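Local structure of Low molecular weight protein-tyrosine-phosphatase YfkJ (4ETM) at residues I19-V24 with A37-L42; S32-A37 with E150-L155; A44-E49 with Q162-I167; F99-A104 with L129-D134. The protein removes phosphate from phosphotyrosine residues of proteins as a low molecular weight tyrosine phosphatase and takes part in resistance to ethanol stress. All coordinates share one frame; numbering follows the deposited sequence.

Interaction 1 of 4, residues I19-V24 with A37-L42; sequences ISVLFV and AIFRDL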
loop_
_atom_site.group_PDB
_atom_site.type_symbol
_atom_site.label_atom_id
_atom_site.label_comp_id
_atom_site.label_asym_id
_atom_site.label_seq_id
_atom_site.Cartn_x
_atom_site.Cartn_y
_atom_site.Cartn_z
ATOM N N ILE A 19 -1.242 -15.044 21.848
ATOM C CA ILE A 19 -0.714 -14.258 20.739
ATOM C C ILE A 19 -1.837 -14.094 19.721
ATOM O O ILE A 19 -2.508 -15.060 19.380
ATOM C CB ILE A 19 0.479 -14.969 20.064
ATOM C CG1 ILE A 19 1.616 -15.174 21.073
ATOM C CG2 ILE A 19 0.950 -14.196 18.808
ATOM C CD1 ILE A 19 2.534 -16.336 20.740
ATOM N N SER A 20 -2.057 -12.874 19.252
ATOM C CA SER A 20 -3.145 -12.649 18.310
ATOM C C SER A 20 -2.633 -12.183 16.958
ATOM O O SER A 20 -1.705 -11.370 16.873
ATOM C CB SER A 20 -4.148 -11.641 18.865
ATOM O OG SER A 20 -3.476 -10.475 19.306
ATOM N N VAL A 21 -3.261 -12.703 15.909
ATOM C CA VAL A 21 -2.888 -12.433 14.528
ATOM C C VAL A 21 -4.130 -11.990 13.751
ATOM O O VAL A 21 -5.122 -12.705 13.723
ATOM C CB VAL A 21 -2.309 -13.704 13.873
ATOM C CG1 VAL A 21 -1.897 -13.437 12.442
ATOM C CG2 VAL A 21 -1.124 -14.224 14.684
ATOM N N LEU A 22 -4.077 -10.808 13.143
ATOM C CA LEU A 22 -5.172 -10.326 12.295
ATOM C C LEU A 22 -4.738 -10.330 10.838
ATOM O O LEU A 22 -3.763 -9.676 10.481
ATOM C CB LEU A 22 -5.608 -8.920 12.705
ATOM C CG LEU A 22 -6.695 -8.360 11.790
ATOM C CD1 LEU A 22 -7.988 -9.111 12.008
ATOM C CD2 LEU A 22 -6.885 -6.862 12.041
ATOM N N PHE A 23 -5.439 -11.109 10.014
ATOM C CA PHE A 23 -5.204 -11.129 8.571
ATOM C C PHE A 23 -6.072 -10.087 7.898
ATOM O O PHE A 23 -7.245 -9.958 8.216
ATOM C CB PHE A 23 -5.472 -12.505 7.975
ATOM C CG PHE A 23 -4.547 -13.561 8.474
ATOM C CD1 PHE A 23 -3.277 -13.701 7.933
ATOM C CD2 PHE A 23 -4.934 -14.406 9.503
ATOM C CE1 PHE A 23 -2.413 -14.676 8.396
ATOM C CE2 PHE A 23 -4.066 -15.395 9.975
ATOM C CZ PHE A 23 -2.807 -15.523 9.426
ATOM N N VAL A 24 -5.489 -9.307 7.000
ATOM C CA VAL A 24 -6.234 -8.202 6.404
ATOM C C VAL A 24 -6.126 -8.187 4.887
ATOM O O VAL A 24 -5.019 -8.241 4.318
ATOM C CB VAL A 24 -5.764 -6.829 6.955
ATOM C CG1 VAL A 24 -6.534 -5.679 6.308
ATOM C CG2 VAL A 24 -5.922 -6.760 8.466
ATOM N N ALA A 37 -8.511 -19.136 8.289
ATOM C CA ALA A 37 -8.880 -20.539 8.444
ATOM C C ALA A 37 -7.675 -21.452 8.298
ATOM O O ALA A 37 -7.493 -22.381 9.083
ATOM C CB ALA A 37 -9.943 -20.909 7.430
ATOM N N ILE A 38 -6.853 -21.199 7.283
ATOM C CA ILE A 38 -5.686 -22.041 7.040
ATOM C C ILE A 38 -4.677 -21.920 8.172
ATOM O O ILE A 38 -4.175 -22.920 8.678
ATOM C CB ILE A 38 -5.013 -21.686 5.695
ATOM C CG1 ILE A 38 -5.865 -22.206 4.541
ATOM C CG2 ILE A 38 -3.608 -22.267 5.617
ATOM C CD1 ILE A 38 -5.288 -21.876 3.173
ATOM N N PHE A 39 -4.395 -20.688 8.578
ATOM C CA PHE A 39 -3.438 -20.450 9.648
ATOM C C PHE A 39 -3.901 -21.088 10.947
ATOM O O PHE A 39 -3.096 -21.659 11.694
ATOM C CB PHE A 39 -3.232 -18.951 9.842
ATOM C CG PHE A 39 -2.335 -18.616 10.974
ATOM C CD1 PHE A 39 -0.965 -18.540 10.792
ATOM C CD2 PHE A 39 -2.857 -18.373 12.231
ATOM C CE1 PHE A 39 -0.139 -18.221 11.845
ATOM C CE2 PHE A 39 -2.033 -18.061 13.288
ATOM C CZ PHE A 39 -0.678 -17.975 13.091
ATOM N N ARG A 40 -5.198 -20.985 11.227
ATOM C CA ARG A 40 -5.763 -21.594 12.431
ATOM C C ARG A 40 -5.539 -23.100 12.407
ATOM O O ARG A 40 -5.166 -23.691 13.425
ATOM C CB ARG A 40 -7.254 -21.271 12.554
ATOM C CG ARG A 40 -8.012 -22.189 13.497
ATOM C CD ARG A 40 -9.200 -21.492 14.143
ATOM N NE ARG A 40 -10.132 -20.951 13.168
ATOM C CZ ARG A 40 -10.392 -19.656 13.001
ATOM N NH1 ARG A 40 -9.814 -18.734 13.758
ATOM N NH2 ARG A 40 -11.256 -19.289 12.078
ATOM N N ASP A 41 -5.756 -23.708 11.246
ATOM C CA ASP A 41 -5.560 -25.141 11.068
ATOM C C ASP A 41 -4.108 -25.557 11.300
ATOM O O ASP A 41 -3.840 -26.565 11.970
ATOM C CB ASP A 41 -6.013 -25.568 9.669
ATOM C CG ASP A 41 -5.958 -27.068 9.477
ATOM O OD1 ASP A 41 -6.778 -27.769 10.110
ATOM O OD2 ASP A 41 -5.105 -27.544 8.692
ATOM N N LEU A 42 -3.176 -24.794 10.736
ATOM C CA LEU A 42 -1.752 -25.044 10.936
ATOM C C LEU A 42 -1.360 -24.943 12.407
ATOM O O LEU A 42 -0.644 -25.803 12.915
ATOM C CB LEU A 42 -0.889 -24.093 10.109
ATOM C CG LEU A 42 -0.977 -24.252 8.590
ATOM C CD1 LEU A 42 0.052 -23.358 7.891
ATOM C CD2 LEU A 42 -0.780 -25.703 8.202
#

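Interaction 2 of 4, residues S32-A37 with E150-L155; sequences SPMAEA and EEVCQL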
loop_
_atom_site.group_PDB
_atom_site.type_symbol
_atom_site.label_atom_id
_atom_site.label_comp_id
_atom_site.label_asym_id
_atom_site.label_seq_id
_atom_site.Cartn_x
_atom_site.Cartn_y
_atom_site.Cartn_z
ATOM N N SER A 32 -8.173 -12.910 3.169
ATOM C CA SER A 32 -7.969 -12.963 4.611
ATOM C C SER A 32 -8.799 -14.055 5.309
ATOM O O SER A 32 -8.293 -14.677 6.238
ATOM C CB SER A 32 -8.075 -11.594 5.299
ATOM O OG SER A 32 -9.359 -11.022 5.134
ATOM N N PRO A 33 -10.047 -14.301 4.871
ATOM C CA PRO A 33 -10.715 -15.429 5.530
ATOM C C PRO A 33 -10.005 -16.746 5.230
ATOM O O PRO A 33 -9.913 -17.593 6.113
ATOM C CB PRO A 33 -12.124 -15.411 4.917
ATOM C CG PRO A 33 -12.324 -13.977 4.499
ATOM C CD PRO A 33 -10.979 -13.566 3.986
ATOM N N MET A 34 -9.493 -16.906 4.010
ATOM C CA MET A 34 -8.779 -18.139 3.656
ATOM C C MET A 34 -7.537 -18.265 4.525
ATOM O O MET A 34 -7.218 -19.350 5.003
ATOM C CB MET A 34 -8.388 -18.145 2.179
ATOM C CG MET A 34 -7.880 -19.487 1.692
ATOM S SD MET A 34 -7.219 -19.524 0.002
ATOM C CE MET A 34 -8.657 -19.135 -0.989
ATOM N N ALA A 35 -6.856 -17.140 4.741
ATOM C CA ALA A 35 -5.641 -17.153 5.542
ATOM C C ALA A 35 -5.966 -17.447 7.000
ATOM O O ALA A 35 -5.315 -18.281 7.629
ATOM C CB ALA A 35 -4.893 -15.852 5.416
ATOM N N GLU A 36 -6.974 -16.760 7.526
ATOM C CA GLU A 36 -7.447 -17.020 8.883
ATOM C C GLU A 36 -7.701 -18.519 9.138
ATOM O O GLU A 36 -7.153 -19.106 10.083
ATOM C CB GLU A 36 -8.710 -16.190 9.171
ATOM C CG GLU A 36 -9.156 -16.289 10.631
ATOM C CD GLU A 36 -10.589 -15.874 10.856
ATOM O OE1 GLU A 36 -11.179 -16.360 11.852
ATOM O OE2 GLU A 36 -11.120 -15.063 10.068
ATOM N N ALA A 37 -8.511 -19.136 8.289
ATOM C CA ALA A 37 -8.880 -20.539 8.444
ATOM C C ALA A 37 -7.675 -21.452 8.298
ATOM O O ALA A 37 -7.493 -22.381 9.083
ATOM C CB ALA A 37 -9.943 -20.909 7.430
ATOM N N GLU A 150 -7.158 -20.819 -7.057
ATOM C CA GLU A 150 -6.147 -21.856 -6.899
ATOM C C GLU A 150 -4.779 -21.275 -6.538
ATOM O O GLU A 150 -4.114 -21.779 -5.630
ATOM C CB GLU A 150 -6.041 -22.710 -8.152
ATOM C CG GLU A 150 -7.194 -23.667 -8.334
ATOM C CD GLU A 150 -7.025 -24.964 -7.576
ATOM O OE1 GLU A 150 -7.769 -25.928 -7.857
ATOM O OE2 GLU A 150 -6.131 -25.039 -6.717
ATOM N N GLU A 151 -4.353 -20.210 -7.217
ATOM C CA GLU A 151 -3.015 -19.681 -6.962
ATOM C C GLU A 151 -2.988 -18.950 -5.616
ATOM O O GLU A 151 -1.952 -18.908 -4.956
ATOM C CB GLU A 151 -2.547 -18.764 -8.095
ATOM C CG GLU A 151 -3.232 -17.418 -8.138
ATOM C CD GLU A 151 -2.660 -16.486 -9.207
ATOM O OE1 GLU A 151 -3.199 -15.371 -9.359
ATOM O OE2 GLU A 151 -1.678 -16.860 -9.886
ATOM N N VAL A 152 -4.134 -18.390 -5.223
ATOM C CA VAL A 152 -4.271 -17.728 -3.927
ATOM C C VAL A 152 -4.143 -18.774 -2.820
ATOM O O VAL A 152 -3.437 -18.564 -1.845
ATOM C CB VAL A 152 -5.604 -16.953 -3.823
ATOM C CG1 VAL A 152 -5.863 -16.516 -2.399
ATOM C CG2 VAL A 152 -5.564 -15.746 -4.738
ATOM N N CYS A 153 -4.805 -19.920 -2.985
ATOM C CA CYS A 153 -4.640 -21.021 -2.038
ATOM C C CYS A 153 -3.166 -21.415 -1.872
ATOM O O CYS A 153 -2.671 -21.539 -0.746
ATOM C CB CYS A 153 -5.447 -22.239 -2.498
ATOM S SG CYS A 153 -5.302 -23.694 -1.421
ATOM N N GLN A 154 -2.468 -21.607 -2.986
ATOM C CA GLN A 154 -1.072 -22.021 -2.922
ATOM C C GLN A 154 -0.225 -20.998 -2.181
ATOM O O GLN A 154 0.566 -21.356 -1.307
ATOM C CB GLN A 154 -0.495 -22.297 -4.317
ATOM C CG GLN A 154 -0.841 -23.675 -4.850
ATOM C CD GLN A 154 -0.390 -23.896 -6.287
ATOM O OE1 GLN A 154 0.258 -23.037 -6.891
ATOM N NE2 GLN A 154 -0.736 -25.056 -6.842
ATOM N N LEU A 155 -0.419 -19.730 -2.521
ATOM C CA LEU A 155 0.338 -18.651 -1.898
ATOM C C LEU A 155 0.037 -18.534 -0.410
ATOM O O LEU A 155 0.937 -18.347 0.396
ATOM C CB LEU A 155 0.051 -17.330 -2.608
ATOM C CG LEU A 155 0.625 -17.234 -4.021
ATOM C CD1 LEU A 155 0.053 -16.030 -4.725
ATOM C CD2 LEU A 155 2.148 -17.159 -3.975
#

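Interaction 3 of 4, residues A44-E49 with Q162-I167; sequences AKKGLE and QLLASI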
loop_
_atom_site.group_PDB
_atom_site.type_symbol
_atom_site.label_atom_id
_atom_site.label_comp_id
_atom_site.label_asym_id
_atom_site.label_seq_id
_atom_site.Cartn_x
_atom_site.Cartn_y
_atom_site.Cartn_z
ATOM N N ALA A 44 -3.255 -25.379 15.029
ATOM C CA ALA A 44 -3.851 -26.508 15.741
ATOM C C ALA A 44 -3.014 -27.770 15.569
ATOM O O ALA A 44 -2.829 -28.533 16.519
ATOM C CB ALA A 44 -5.283 -26.745 15.272
ATOM N N LYS A 45 -2.500 -27.978 14.360
ATOM C CA LYS A 45 -1.678 -29.148 14.060
ATOM C C LYS A 45 -0.408 -29.163 14.907
ATOM O O LYS A 45 0.119 -30.229 15.240
ATOM C CB LYS A 45 -1.308 -29.186 12.577
ATOM C CG LYS A 45 -2.429 -29.645 11.653
ATOM C CD LYS A 45 -1.961 -29.659 10.204
ATOM C CE LYS A 45 -3.086 -30.025 9.245
ATOM N NZ LYS A 45 -2.800 -29.551 7.851
ATOM N N LYS A 46 0.074 -27.970 15.251
ATOM C CA LYS A 46 1.276 -27.818 16.061
ATOM C C LYS A 46 0.939 -27.843 17.545
ATOM O O LYS A 46 1.829 -27.756 18.384
ATOM C CB LYS A 46 1.984 -26.505 15.714
ATOM C CG LYS A 46 2.432 -26.402 14.270
ATOM C CD LYS A 46 3.753 -27.112 14.037
ATOM C CE LYS A 46 4.296 -26.786 12.653
ATOM N NZ LYS A 46 5.630 -27.393 12.398
ATOM N N GLY A 47 -0.346 -27.964 17.865
ATOM C CA GLY A 47 -0.790 -27.957 19.248
ATOM C C GLY A 47 -0.668 -26.582 19.883
ATOM O O GLY A 47 -0.285 -26.455 21.047
ATOM N N LEU A 48 -0.994 -25.541 19.118
ATOM C CA LEU A 48 -0.854 -24.182 19.622
ATOM C C LEU A 48 -2.183 -23.449 19.750
ATOM O O LEU A 48 -2.203 -22.220 19.880
ATOM C CB LEU A 48 0.115 -23.384 18.747
ATOM C CG LEU A 48 1.557 -23.901 18.790
ATOM C CD1 LEU A 48 2.344 -23.289 17.655
ATOM C CD2 LEU A 48 2.230 -23.593 20.124
ATOM N N GLU A 49 -3.286 -24.200 19.734
ATOM C CA GLU A 49 -4.619 -23.613 19.879
ATOM C C GLU A 49 -4.775 -22.799 21.159
ATOM O O GLU A 49 -5.601 -21.896 21.222
ATOM C CB GLU A 49 -5.718 -24.683 19.818
ATOM C CG GLU A 49 -5.957 -25.263 18.440
ATOM C CD GLU A 49 -7.431 -25.281 18.037
ATOM O OE1 GLU A 49 -8.212 -26.046 18.645
ATOM O OE2 GLU A 49 -7.803 -24.529 17.102
ATOM N N GLN A 162 5.183 -20.284 6.747
ATOM C CA GLN A 162 6.362 -19.507 7.112
ATOM C C GLN A 162 6.044 -18.544 8.245
ATOM O O GLN A 162 6.846 -18.369 9.159
ATOM C CB GLN A 162 6.880 -18.718 5.909
ATOM C CG GLN A 162 7.359 -19.598 4.784
ATOM C CD GLN A 162 8.451 -20.519 5.240
ATOM O OE1 GLN A 162 9.243 -20.165 6.112
ATOM N NE2 GLN A 162 8.498 -21.716 4.668
ATOM N N LEU A 163 4.878 -17.906 8.165
ATOM C CA LEU A 163 4.439 -16.986 9.212
ATOM C C LEU A 163 4.397 -17.684 10.562
ATOM O O LEU A 163 4.984 -17.199 11.529
ATOM C CB LEU A 163 3.049 -16.416 8.900
ATOM C CG LEU A 163 2.446 -15.589 10.050
ATOM C CD1 LEU A 163 3.304 -14.379 10.408
ATOM C CD2 LEU A 163 1.027 -15.156 9.695
ATOM N N LEU A 164 3.717 -18.827 10.624
ATOM C CA LEU A 164 3.648 -19.605 11.864
ATOM C C LEU A 164 5.038 -19.974 12.402
ATOM O O LEU A 164 5.274 -19.897 13.607
ATOM C CB LEU A 164 2.774 -20.851 11.689
ATOM C CG LEU A 164 2.635 -21.785 12.900
ATOM C CD1 LEU A 164 2.201 -21.026 14.154
ATOM C CD2 LEU A 164 1.645 -22.903 12.586
ATOM N N ALA A 165 5.957 -20.348 11.514
ATOM C CA ALA A 165 7.320 -20.695 11.928
ATOM C C ALA A 165 8.061 -19.491 12.511
ATOM O O ALA A 165 8.808 -19.621 13.487
ATOM C CB ALA A 165 8.106 -21.293 10.758
ATOM N N SER A 166 7.841 -18.327 11.904
ATOM C CA SER A 166 8.453 -17.071 12.333
ATOM C C SER A 166 7.933 -16.697 13.719
ATOM O O SER A 166 8.695 -16.276 14.590
ATOM C CB SER A 166 8.141 -15.961 11.319
ATOM O OG SER A 166 8.576 -14.697 11.784
ATOM N N ILE A 167 6.633 -16.866 13.924
ATOM C CA ILE A 167 6.037 -16.606 15.228
ATOM C C ILE A 167 6.549 -17.597 16.278
ATOM O O ILE A 167 6.843 -17.209 17.412
ATOM C CB ILE A 167 4.498 -16.640 15.165
ATOM C CG1 ILE A 167 3.988 -15.611 14.152
ATOM C CG2 ILE A 167 3.905 -16.358 16.522
ATOM C CD1 ILE A 167 2.490 -15.631 13.928
#

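Interaction 4 of 4, residues F99-A104 with L129-D134; sequences FDYIIA and LDYVED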
loop_
_atom_site.group_PDB
_atom_site.type_symbol
_atom_site.label_atom_id
_atom_site.label_comp_id
_atom_site.label_asym_id
_atom_site.label_seq_id
_atom_site.Cartn_x
_atom_site.Cartn_y
_atom_site.Cartn_z
ATOM N N PHE A 99 -4.081 -6.383 18.175
ATOM C CA PHE A 99 -3.437 -7.569 17.645
ATOM C C PHE A 99 -1.925 -7.473 17.636
ATOM O O PHE A 99 -1.380 -6.456 17.270
ATOM C CB PHE A 99 -3.946 -7.846 16.232
ATOM C CG PHE A 99 -5.350 -8.390 16.190
ATOM C CD1 PHE A 99 -5.581 -9.759 16.254
ATOM C CD2 PHE A 99 -6.437 -7.543 16.072
ATOM C CE1 PHE A 99 -6.872 -10.270 16.212
ATOM C CE2 PHE A 99 -7.735 -8.056 16.028
ATOM C CZ PHE A 99 -7.943 -9.427 16.109
ATOM N N ASP A 100 -1.255 -8.564 17.993
ATOM C CA ASP A 100 0.196 -8.587 18.058
ATOM C C ASP A 100 0.811 -8.512 16.653
ATOM O O ASP A 100 1.840 -7.859 16.456
ATOM C CB ASP A 100 0.663 -9.836 18.818
ATOM C CG ASP A 100 0.183 -9.845 20.258
ATOM O OD1 ASP A 100 0.468 -8.860 20.976
ATOM O OD2 ASP A 100 -0.491 -10.819 20.668
ATOM N N TYR A 101 0.170 -9.177 15.699
ATOM C CA TYR A 101 0.610 -9.193 14.305
ATOM C C TYR A 101 -0.536 -8.749 13.426
ATOM O O TYR A 101 -1.656 -9.227 13.577
ATOM C CB TYR A 101 0.995 -10.607 13.871
ATOM C CG TYR A 101 2.235 -11.135 14.536
ATOM C CD1 TYR A 101 3.468 -11.047 13.909
ATOM C CD2 TYR A 101 2.168 -11.738 15.773
ATOM C CE1 TYR A 101 4.617 -11.526 14.518
ATOM C CE2 TYR A 101 3.310 -12.224 16.391
ATOM C CZ TYR A 101 4.525 -12.118 15.749
ATOM O OH TYR A 101 5.666 -12.606 16.348
ATOM N N ILE A 102 -0.269 -7.837 12.503
ATOM C CA ILE A 102 -1.245 -7.558 11.470
ATOM C C ILE A 102 -0.644 -7.959 10.135
ATOM O O ILE A 102 0.385 -7.425 9.738
ATOM C CB ILE A 102 -1.683 -6.092 11.497
ATOM C CG1 ILE A 102 -2.268 -5.759 12.883
ATOM C CG2 ILE A 102 -2.658 -5.827 10.356
ATOM C CD1 ILE A 102 -2.877 -4.392 12.999
ATOM N N ILE A 103 -1.295 -8.900 9.454
ATOM C CA ILE A 103 -0.735 -9.548 8.285
ATOM C C ILE A 103 -1.600 -9.215 7.067
ATOM O O ILE A 103 -2.701 -9.755 6.912
ATOM C CB ILE A 103 -0.673 -11.084 8.484
ATOM C CG1 ILE A 103 0.138 -11.446 9.734
ATOM C CG2 ILE A 103 -0.056 -11.744 7.273
ATOM C CD1 ILE A 103 1.509 -10.808 9.796
ATOM N N ALA A 104 -1.101 -8.304 6.229
ATOM C CA ALA A 104 -1.819 -7.837 5.027
ATOM C C ALA A 104 -1.558 -8.724 3.835
ATOM O O ALA A 104 -0.500 -9.324 3.743
ATOM C CB ALA A 104 -1.397 -6.437 4.702
ATOM N N LEU A 129 3.419 -12.528 2.387
ATOM C CA LEU A 129 4.551 -13.075 1.641
ATOM C C LEU A 129 5.916 -12.455 1.999
ATOM O O LEU A 129 6.947 -12.887 1.475
ATOM C CB LEU A 129 4.299 -13.030 0.133
ATOM C CG LEU A 129 3.062 -13.808 -0.312
ATOM C CD1 LEU A 129 2.888 -13.672 -1.821
ATOM C CD2 LEU A 129 3.203 -15.270 0.101
ATOM N N ASP A 130 5.922 -11.463 2.894
ATOM C CA ASP A 130 7.164 -10.947 3.477
ATOM C C ASP A 130 7.828 -12.070 4.293
ATOM O O ASP A 130 9.056 -12.109 4.453
ATOM C CB ASP A 130 6.910 -9.704 4.370
ATOM C CG ASP A 130 6.503 -8.450 3.573
ATOM O OD1 ASP A 130 6.618 -8.440 2.328
ATOM O OD2 ASP A 130 6.076 -7.452 4.205
ATOM N N TYR A 131 7.016 -13.000 4.798
ATOM C CA TYR A 131 7.537 -14.110 5.596
ATOM C C TYR A 131 8.075 -15.276 4.770
ATOM O O TYR A 131 8.773 -16.144 5.293
ATOM C CB TYR A 131 6.480 -14.617 6.566
ATOM C CG TYR A 131 6.133 -13.601 7.621
ATOM C CD1 TYR A 131 6.816 -13.573 8.835
ATOM C CD2 TYR A 131 5.160 -12.642 7.390
ATOM C CE1 TYR A 131 6.506 -12.640 9.803
ATOM C CE2 TYR A 131 4.848 -11.712 8.344
ATOM C CZ TYR A 131 5.521 -11.709 9.546
ATOM O OH TYR A 131 5.204 -10.765 10.495
ATOM N N VAL A 132 7.726 -15.306 3.491
ATOM C CA VAL A 132 8.266 -16.307 2.587
ATOM C C VAL A 132 9.558 -15.735 2.031
ATOM O O VAL A 132 9.562 -15.062 1.002
ATOM C CB VAL A 132 7.287 -16.616 1.440
ATOM C CG1 VAL A 132 7.857 -17.687 0.514
ATOM C CG2 VAL A 132 5.957 -17.053 2.003
ATOM N N GLU A 133 10.652 -15.970 2.743
ATOM C CA GLU A 133 11.929 -15.418 2.345
ATOM C C GLU A 133 12.719 -16.495 1.624
ATOM O O GLU A 133 13.206 -17.437 2.250
ATOM C CB GLU A 133 12.702 -14.906 3.562
ATOM N N ASP A 134 12.834 -16.363 0.305
ATOM C CA ASP A 134 12.246 -15.247 -0.422
ATOM C C ASP A 134 11.690 -15.733 -1.745
ATOM O O ASP A 134 12.405 -16.341 -2.541
ATOM C CB ASP A 134 13.275 -14.140 -0.667
#

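Interaction 1 of 4, residues I19-V24 with A37-L42
Phe23 and Phe39 form the dense part of this contact, an offset edge-to-face pair between strand 19-25 and helix 31-45, the first two elements of a beta-alpha-beta unit completed by strand 52-58. The Phe23 ring turns its CE2-CZ edge toward the face of Phe39; the centroids lie 5.3 Å apart and the planes meet at 64°. Its CZ reaches in far enough to stand 3.5 Å from Phe39 CB, at the root of the partner ring. Phe39 gets there with CG anti to the backbone N (chi1 176°), which sends the ring from the helix down toward the sheet. The contact is thinner at the far end of that ring, where Val21 CG2 rests 4.1 Å from Phe39 CZ. The other methyl of Val21, CG1, lies over one face of Phe23, 3.7 Å above its plane and offset toward the rim, so one valine touches both rings.

Farther round the helix, Arg40 and Asp41, partly exposed, are engaged within their own helix: Arg40 is salt-bridged to Glu36 and Asp41 to Lys45. Leu163 of helix 149-170 and Ala54 of strand 52-58 add to the surroundings of the aromatic pair. With every touching group apolar and buried, the attraction here probably rests on dispersion and the electrostatics of the ring pair, on the strand whose last residue is the nucleophile Cys25.

Interaction 2 of 4, residues S32-A37 with E150-L155
A buried helix-to-helix contact joins helix 31-45, at the end that begins with the active-site Arg31, to the early turns of the long helix 149-170. In the alpha/beta fold of this phosphatase, a four-stranded parallel sheet with flanking helices, Met34 carries the contact between these two segments. Its CG is anti to the backbone N (chi1 -169°) and chi2 is also extended, so the side chain runs almost straight across before bending at chi3 (-64°). The sulfur therefore arrives against the backbone of the other helix, between Val152 and Cys153, while CE turns aside to lie 4.1 Å from Val152 CG1.

That valine methyl is shared, since CG1 touches both SD and CE of Met34. Val152 also comes within about 4 Å of the side chain of Arg31, which places the apolar contact directly beside the catalytic machinery. Cys153 presents its CB to the methionine, while its side chain also packs on Ile75 and Arg78 of helix 70-78. Met34 itself touches Thr72 of that helix, so a third helix borders the junction. The closest approach is to main chain: Met34 SD stands 3.6 Å from Cys153 CA, nearer than the 4.1 Å from the same sulfur to Cys153 CB.

Interaction 3 of 4, residues A44-E49 with Q162-I167
Leu164 of helix 149-170 reaches toward the end of helix 31-45 and divides its two methyls between Lys46 and Leu48. From CB, which lies against the Phe39 ring, the chain proceeds to CG, placed anti to the backbone N (chi1 179°), which points it toward the end of helix 31-45. There it forks. CD2 meets the aliphatic part of Lys46, 4.0 Å from Lys46 CG, and also packs against the backbone at Leu42. CD1 takes the other branch and ends 4.2 Å from Leu48 CD1, methyl against methyl.

The two partners flank Gly47, where the helix stops. Gly47 has a positive phi (71°) in a Schellman motif, and its N bonds back to Ala44 O at 2.9 Å. The chain turns out of the helix there, and Lys46 before the glycine and Leu48 after it both direct their CB toward the same leucine. Gln168, one turn further along the long helix, touches the side chains of both.

Leu48 and Leu164 are buried, whereas Lys46 is exposed and bends at chi2 (-82°), contributing methylene carbon to the contact. The chemistry is thus purely apolar, an inner side of leucine methyls with a lysine stem at its outer margin: van der Waals contact joins the helix terminus to helix 149-170, away from the catalytic residues.

Interaction 4 of 4, residues F99-A104 with L129-D134
On the flank of the parallel alpha/beta sheet, the loop that follows strand 125-127 sends Tyr131 back over strand 101-104, where its phenol end meets Ile103 and Tyr101. Ile103 CD1 comes up obliquely to that end of the ring, 3.8 Å from Tyr131 CE2 and equally far from Tyr131 OH. The isoleucine reaches it with CG1 anti to the carbonyl carbon (chi1 -57°) and a further bend at chi2 (-52°), which carries CD1 from the strand to the tyrosine.

The hydroxyl continues toward Tyr101 and arrives at the edge of its ring, near the ring plane, with Tyr131 OH 3.8 Å from Tyr101 CD1. Tyr101 and Ile103, two residues apart on the strand, thus both touch the same oxygen. Leu163 and Ser166 of helix 149-170 also touch Tyr131, so the tyrosine lies between the strand and that helix.

Across these segments the phenol oxygen meets carbon alone, a methyl and the rim of an aromatic ring. The contact therefore depends on van der Waals packing, and the ring C-H groups of Tyr101, which carry slight positive charge, would probably favour an oxygen at that edge.

From the N terminus, interaction 1 closes first and locally, laying helix 31-45 on the strand it follows, 19-25. That helix then serves two longer closures: interaction 2 from its start and interaction 3 from its end, each reaching helix 149-170 over 112 intervening residues. These two cross along the chain, as do interactions 1 and 2, which share Ala37. Interaction 4 opens and closes within the spans of both long closures, tying strand 101-104 to the loop after strand 125-127. Leu163 links the regions, touching Phe23, Phe39, Ile103 and Tyr131, while backbone pairing of Leu22 and Val24 with Ile103 joins interactions 1 and 4 within the sheet.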